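Local coordinates for acetylene hydratase (Pelobacter acetylenicus, PDB 2E7Z), which catalyses the hydration of acetylene to acetaldehyde with a tungsten bis-(molybdopterin guanine dinucleotide) cofactor and one [4Fe-4S] cluster, at residues T108-Y116 with R462-E470. Sequence-based numbering, arbitrary orientation.
Sequences TEINQQSEY and RPVVQPNWE. With MGD (2-amino-5,6-dimercapto-7-methyl-3,7,8a,9-tetrahydro-8-oxa-1,3,9,10-tetraaza-anthracen-4-one guanosine dinucleotide), chain E.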
loop_
_atom_site.group_PDB
_atom_site.type_symbol
_atom_site.label_atom_id
_atom_site.label_comp_id
_atom_site.label_asym_id
_atom_site.label_seq_id
_atom_site.Cartn_x
_atom_site.Cartn_y
_atom_site.Cartn_z
ATOM N N THR A 108 -6.927 6.470 -1.892
ATOM C CA THR A 108 -6.009 6.082 -0.827
ATOM C C THR A 108 -6.535 6.645 0.482
ATOM O O THR A 108 -6.280 7.832 0.813
ATOM C CB THR A 108 -4.590 6.595 -1.097
ATOM O OG1 THR A 108 -4.145 6.035 -2.345
ATOM C CG2 THR A 108 -3.662 6.171 0.025
ATOM N N GLU A 109 -7.263 5.830 1.243
ATOM C CA GLU A 109 -7.912 6.366 2.419
ATOM C C GLU A 109 -6.913 6.690 3.529
ATOM O O GLU A 109 -7.200 7.578 4.346
ATOM C CB GLU A 109 -9.039 5.444 2.907
ATOM C CG GLU A 109 -9.753 5.922 4.168
ATOM C CD GLU A 109 -10.329 7.339 4.079
ATOM O OE1 GLU A 109 -10.329 7.956 2.982
ATOM O OE2 GLU A 109 -10.775 7.818 5.138
ATOM N N ILE A 110 -5.755 6.011 3.591
ATOM C CA ILE A 110 -4.838 6.355 4.683
ATOM C C ILE A 110 -4.321 7.782 4.587
ATOM O O ILE A 110 -3.894 8.340 5.598
ATOM C CB ILE A 110 -3.681 5.324 4.806
ATOM C CG1 ILE A 110 -3.159 5.213 6.252
ATOM C CG2 ILE A 110 -2.554 5.601 3.815
ATOM C CD1 ILE A 110 -4.170 4.606 7.264
ATOM N N ASN A 111 -4.369 8.348 3.386
ATOM C CA ASN A 111 -3.926 9.717 3.234
ATOM C C ASN A 111 -4.934 10.758 3.708
ATOM O O ASN A 111 -4.607 11.942 3.760
ATOM C CB ASN A 111 -3.549 10.041 1.772
ATOM C CG ASN A 111 -2.322 9.289 1.286
ATOM O OD1 ASN A 111 -1.531 8.780 2.079
ATOM N ND2 ASN A 111 -2.181 9.200 -0.025
ATOM N N GLN A 112 -6.164 10.318 3.974
ATOM C CA GLN A 112 -7.292 11.215 4.228
ATOM C C GLN A 112 -7.931 10.986 5.581
ATOM O O GLN A 112 -8.255 11.919 6.301
ATOM C CB GLN A 112 -8.340 11.007 3.141
ATOM C CG GLN A 112 -7.818 11.356 1.746
ATOM C CD GLN A 112 -8.803 10.931 0.706
ATOM O OE1 GLN A 112 -9.649 11.714 0.287
ATOM N NE2 GLN A 112 -8.723 9.669 0.301
ATOM N N GLN A 113 -8.199 9.711 5.876
ATOM C CA GLN A 113 -8.679 9.278 7.206
ATOM C C GLN A 113 -9.877 10.131 7.615
ATOM O O GLN A 113 -9.926 10.656 8.751
ATOM C CB GLN A 113 -7.542 9.303 8.221
ATOM C CG GLN A 113 -6.475 8.358 7.761
ATOM C CD GLN A 113 -5.534 7.890 8.857
ATOM O OE1 GLN A 113 -5.952 7.527 9.974
ATOM N NE2 GLN A 113 -4.261 7.842 8.526
ATOM N N SER A 114 -10.860 10.197 6.700
ATOM C CA SER A 114 -11.980 11.099 6.861
ATOM C C SER A 114 -13.338 10.554 6.452
ATOM O O SER A 114 -14.323 11.222 6.719
ATOM C CB SER A 114 -11.734 12.395 6.076
ATOM O OG SER A 114 -10.691 13.134 6.693
ATOM N N GLU A 115 -13.425 9.357 5.849
ATOM C CA GLU A 115 -14.739 8.935 5.350
ATOM C C GLU A 115 -15.372 7.778 6.123
ATOM O O GLU A 115 -16.583 7.613 6.039
ATOM C CB GLU A 115 -14.755 8.707 3.833
ATOM C CG GLU A 115 -13.695 7.776 3.227
ATOM C CD GLU A 115 -13.972 6.283 3.324
ATOM O OE1 GLU A 115 -15.133 5.829 3.553
ATOM O OE2 GLU A 115 -12.999 5.506 3.116
ATOM N N TYR A 116 -14.593 6.985 6.867
ATOM C CA TYR A 116 -15.140 6.068 7.869
ATOM C C TYR A 116 -16.084 5.022 7.270
ATOM O O TYR A 116 -16.942 4.485 7.969
ATOM C CB TYR A 116 -15.820 6.823 9.014
ATOM C CG TYR A 116 -14.871 7.746 9.740
ATOM C CD1 TYR A 116 -14.025 7.257 10.721
ATOM C CD2 TYR A 116 -14.775 9.096 9.389
ATOM C CE1 TYR A 116 -13.127 8.088 11.384
ATOM C CE2 TYR A 116 -13.857 9.950 10.024
ATOM C CZ TYR A 116 -13.026 9.417 11.017
ATOM O OH TYR A 116 -12.110 10.205 11.670
ATOM N N ARG A 462 -7.483 18.745 10.547
ATOM C CA ARG A 462 -8.600 17.833 10.754
ATOM C C ARG A 462 -8.447 16.940 11.975
ATOM O O ARG A 462 -7.340 16.498 12.291
ATOM C CB ARG A 462 -8.791 16.960 9.501
ATOM C CG ARG A 462 -7.597 16.015 9.182
ATOM C CD ARG A 462 -7.779 15.410 7.805
ATOM N NE ARG A 462 -6.667 14.543 7.421
ATOM C CZ ARG A 462 -6.140 14.514 6.192
ATOM N NH1 ARG A 462 -5.143 13.686 5.918
ATOM N NH2 ARG A 462 -6.637 15.288 5.224
ATOM N N PRO A 463 -9.573 16.617 12.621
ATOM C CA PRO A 463 -9.535 15.571 13.645
ATOM C C PRO A 463 -9.566 14.205 12.956
ATOM O O PRO A 463 -10.084 14.099 11.838
ATOM C CB PRO A 463 -10.843 15.782 14.384
ATOM C CG PRO A 463 -11.794 16.255 13.319
ATOM C CD PRO A 463 -10.946 17.117 12.390
ATOM N N VAL A 464 -9.045 13.185 13.614
ATOM C CA VAL A 464 -9.160 11.807 13.118
ATOM C C VAL A 464 -9.357 10.845 14.275
ATOM O O VAL A 464 -8.653 10.925 15.283
ATOM C CB VAL A 464 -7.877 11.356 12.342
ATOM C CG1 VAL A 464 -8.027 9.911 11.844
ATOM C CG2 VAL A 464 -7.586 12.264 11.166
ATOM N N VAL A 465 -10.326 9.947 14.115
ATOM C CA VAL A 465 -10.392 8.750 14.938
ATOM C C VAL A 465 -9.847 7.596 14.109
ATOM O O VAL A 465 -10.280 7.374 12.981
ATOM C CB VAL A 465 -11.856 8.446 15.364
ATOM C CG1 VAL A 465 -12.012 7.019 15.936
ATOM C CG2 VAL A 465 -12.331 9.479 16.380
ATOM N N GLN A 466 -8.906 6.860 14.693
ATOM C CA GLN A 466 -8.353 5.660 14.051
ATOM C C GLN A 466 -8.963 4.414 14.685
ATOM O O GLN A 466 -9.583 4.502 15.743
ATOM C CB GLN A 466 -6.840 5.636 14.250
ATOM C CG GLN A 466 -6.170 6.765 13.484
ATOM C CD GLN A 466 -4.670 6.605 13.372
ATOM O OE1 GLN A 466 -4.017 6.250 14.343
ATOM N NE2 GLN A 466 -4.114 6.881 12.179
ATOM N N PRO A 467 -8.752 3.229 14.080
ATOM C CA PRO A 467 -7.957 2.986 12.867
ATOM C C PRO A 467 -8.738 3.146 11.564
ATOM O O PRO A 467 -9.933 2.840 11.519
ATOM C CB PRO A 467 -7.528 1.525 13.036
ATOM C CG PRO A 467 -8.710 0.879 13.770
ATOM C CD PRO A 467 -9.218 1.976 14.713
ATOM N N ASN A 468 -8.056 3.629 10.521
ATOM C CA ASN A 468 -8.672 3.748 9.205
ATOM C C ASN A 468 -8.250 2.727 8.170
ATOM O O ASN A 468 -8.671 2.777 7.010
ATOM C CB ASN A 468 -8.516 5.170 8.747
ATOM C CG ASN A 468 -9.330 6.099 9.632
ATOM O OD1 ASN A 468 -8.788 6.906 10.400
ATOM N ND2 ASN A 468 -10.645 5.910 9.602
ATOM N N TRP A 469 -7.456 1.765 8.646
ATOM C CA TRP A 469 -7.333 0.475 7.988
ATOM C C TRP A 469 -7.945 -0.507 8.968
ATOM O O TRP A 469 -7.395 -0.746 10.053
ATOM C CB TRP A 469 -5.866 0.125 7.733
ATOM C CG TRP A 469 -5.243 0.800 6.521
ATOM C CD1 TRP A 469 -5.886 1.303 5.428
ATOM C CD2 TRP A 469 -3.843 0.981 6.285
ATOM N NE1 TRP A 469 -4.967 1.787 4.524
ATOM C CE2 TRP A 469 -3.707 1.611 5.033
ATOM C CE3 TRP A 469 -2.688 0.694 7.029
ATOM C CZ2 TRP A 469 -2.468 1.952 4.505
ATOM C CZ3 TRP A 469 -1.464 1.041 6.498
ATOM C CH2 TRP A 469 -1.358 1.653 5.254
ATOM N N GLU A 470 -9.104 -1.035 8.599
ATOM C CA GLU A 470 -9.846 -1.891 9.519
ATOM C C GLU A 470 -9.137 -3.209 9.689
ATOM O O GLU A 470 -8.888 -3.937 8.715
ATOM C CB GLU A 470 -11.275 -2.053 9.026
ATOM C CG GLU A 470 -12.136 -2.924 9.947
ATOM C CD GLU A 470 -13.523 -2.346 10.227
ATOM O OE1 GLU A 470 -13.621 -1.385 11.019
ATOM O OE2 GLU A 470 -14.529 -2.865 9.688
HETATM P PB MGD E . 0.472 8.843 -4.621
HETATM O O1B MGD E . 0.289 8.006 -5.862
HETATM O O2B MGD E . 1.663 9.718 -4.484
HETATM O O3B MGD E . 0.457 7.935 -3.298
HETATM O O3A MGD E . -0.118 5.492 -3.195
HETATM P PA MGD E . -0.646 6.933 -2.698
HETATM O O1A MGD E . -0.535 7.088 -1.211
HETATM O O2A MGD E . -1.970 7.125 -3.375
HETATM O "O5'" MGD E . -0.863 9.740 -4.500
HETATM C "C5'" MGD E . -1.192 10.322 -3.250
HETATM C "C4'" MGD E . -1.911 11.619 -3.563
HETATM O "O4'" MGD E . -2.521 12.070 -2.344
HETATM C "C3'" MGD E . -0.977 12.761 -3.951
HETATM O "O3'" MGD E . -1.384 13.281 -5.227
HETATM C "C2'" MGD E . -1.093 13.820 -2.834
HETATM O "O2'" MGD E . -1.001 15.198 -3.248
HETATM C "C1'" MGD E . -2.465 13.515 -2.296
HETATM N N9 MGD E . -2.702 13.840 -0.881
HETATM C C8 MGD E . -1.843 13.693 0.158
HETATM N N7 MGD E . -2.443 13.997 1.320
HETATM C C5 MGD E . -3.733 14.274 1.029
HETATM C C6 MGD E . -4.923 14.663 1.767
HETATM O O6 MGD E . -4.902 14.793 3.008
HETATM N N1 MGD E . -6.043 14.829 1.043
HETATM C C2 MGD E . -6.119 14.763 -0.282
HETATM N N2 MGD E . -7.326 14.958 -0.887
HETATM N N3 MGD E . -5.068 14.421 -1.021
HETATM C C4 MGD E . -3.893 14.170 -0.409
HETATM C C10 MGD E . 0.860 4.829 -2.392
HETATM C C11 MGD E . 0.902 3.390 -2.859
HETATM O O11 MGD E . 1.437 3.431 -4.181
HETATM C C12 MGD E . 1.781 2.572 -1.944
HETATM S S12 MGD E . 1.458 2.611 -0.265
HETATM C C13 MGD E . 2.751 1.787 -2.439
HETATM S S13 MGD E . 3.841 0.949 -1.434
HETATM C C14 MGD E . 2.974 1.596 -3.908
HETATM N N15 MGD E . 4.201 2.229 -4.365
HETATM C C16 MGD E . 4.380 2.176 -5.717
HETATM C C17 MGD E . 5.691 2.095 -6.375
HETATM O O17 MGD E . 6.741 2.057 -5.696
HETATM N N18 MGD E . 5.714 2.052 -7.722
HETATM C C19 MGD E . 4.594 2.079 -8.489
HETATM N N19 MGD E . 4.684 2.041 -9.835
HETATM N N20 MGD E . 3.373 2.179 -7.949
HETATM C C21 MGD E . 3.216 2.214 -6.620
HETATM N N22 MGD E . 1.987 2.280 -6.102
HETATM C C23 MGD E . 1.759 2.137 -4.680
HETATM O O HOH W 1 -4.926 3.603 2.133
HETATM O O HOH W 2 -11.438 12.402 10.276
#
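Q113 and Q466 meet amide to amide: OE1 of Q113 takes NE2 of Q466 in its carbonyl plane, on a lone pair, at 2.9 Å and nearly straight (173°), with the two amides almost coplanar. On the other branch NE2 of Q113 returns to O of I110, also on a lone pair, and bonds N12 as well, which fixes the amide's rotation. A leucine here would probably leave NE2 of Q466, O of I110 and OD1 of N12 without these mates. I110 lies on the indole of W469: with CG1 anti to the backbone N (chi1 -151°), CD1 sits over the five-membered ring, 3.8 Å from its centroid. A water in the ring plane links W469 NE1 to I110 N. Y116 OH accepts V465 N at 3.0 Å, and a second water joins that hydroxyl to O of Q113 and O of P463. R462 runs out extended, Q112 O over one face of its guanidinium; NH1 and NH2 both grip guanine O6 of MGD, at 3.1 and 2.9 Å, while D457 and Q7 hold the same group. With N111 ND2 and T108 OG1 on O1A and O2A of the PA phosphate, the loop after strand 103-107 and the 462-470 loop form part of the W-bis-MGD site of this DMSO reductase family enzyme.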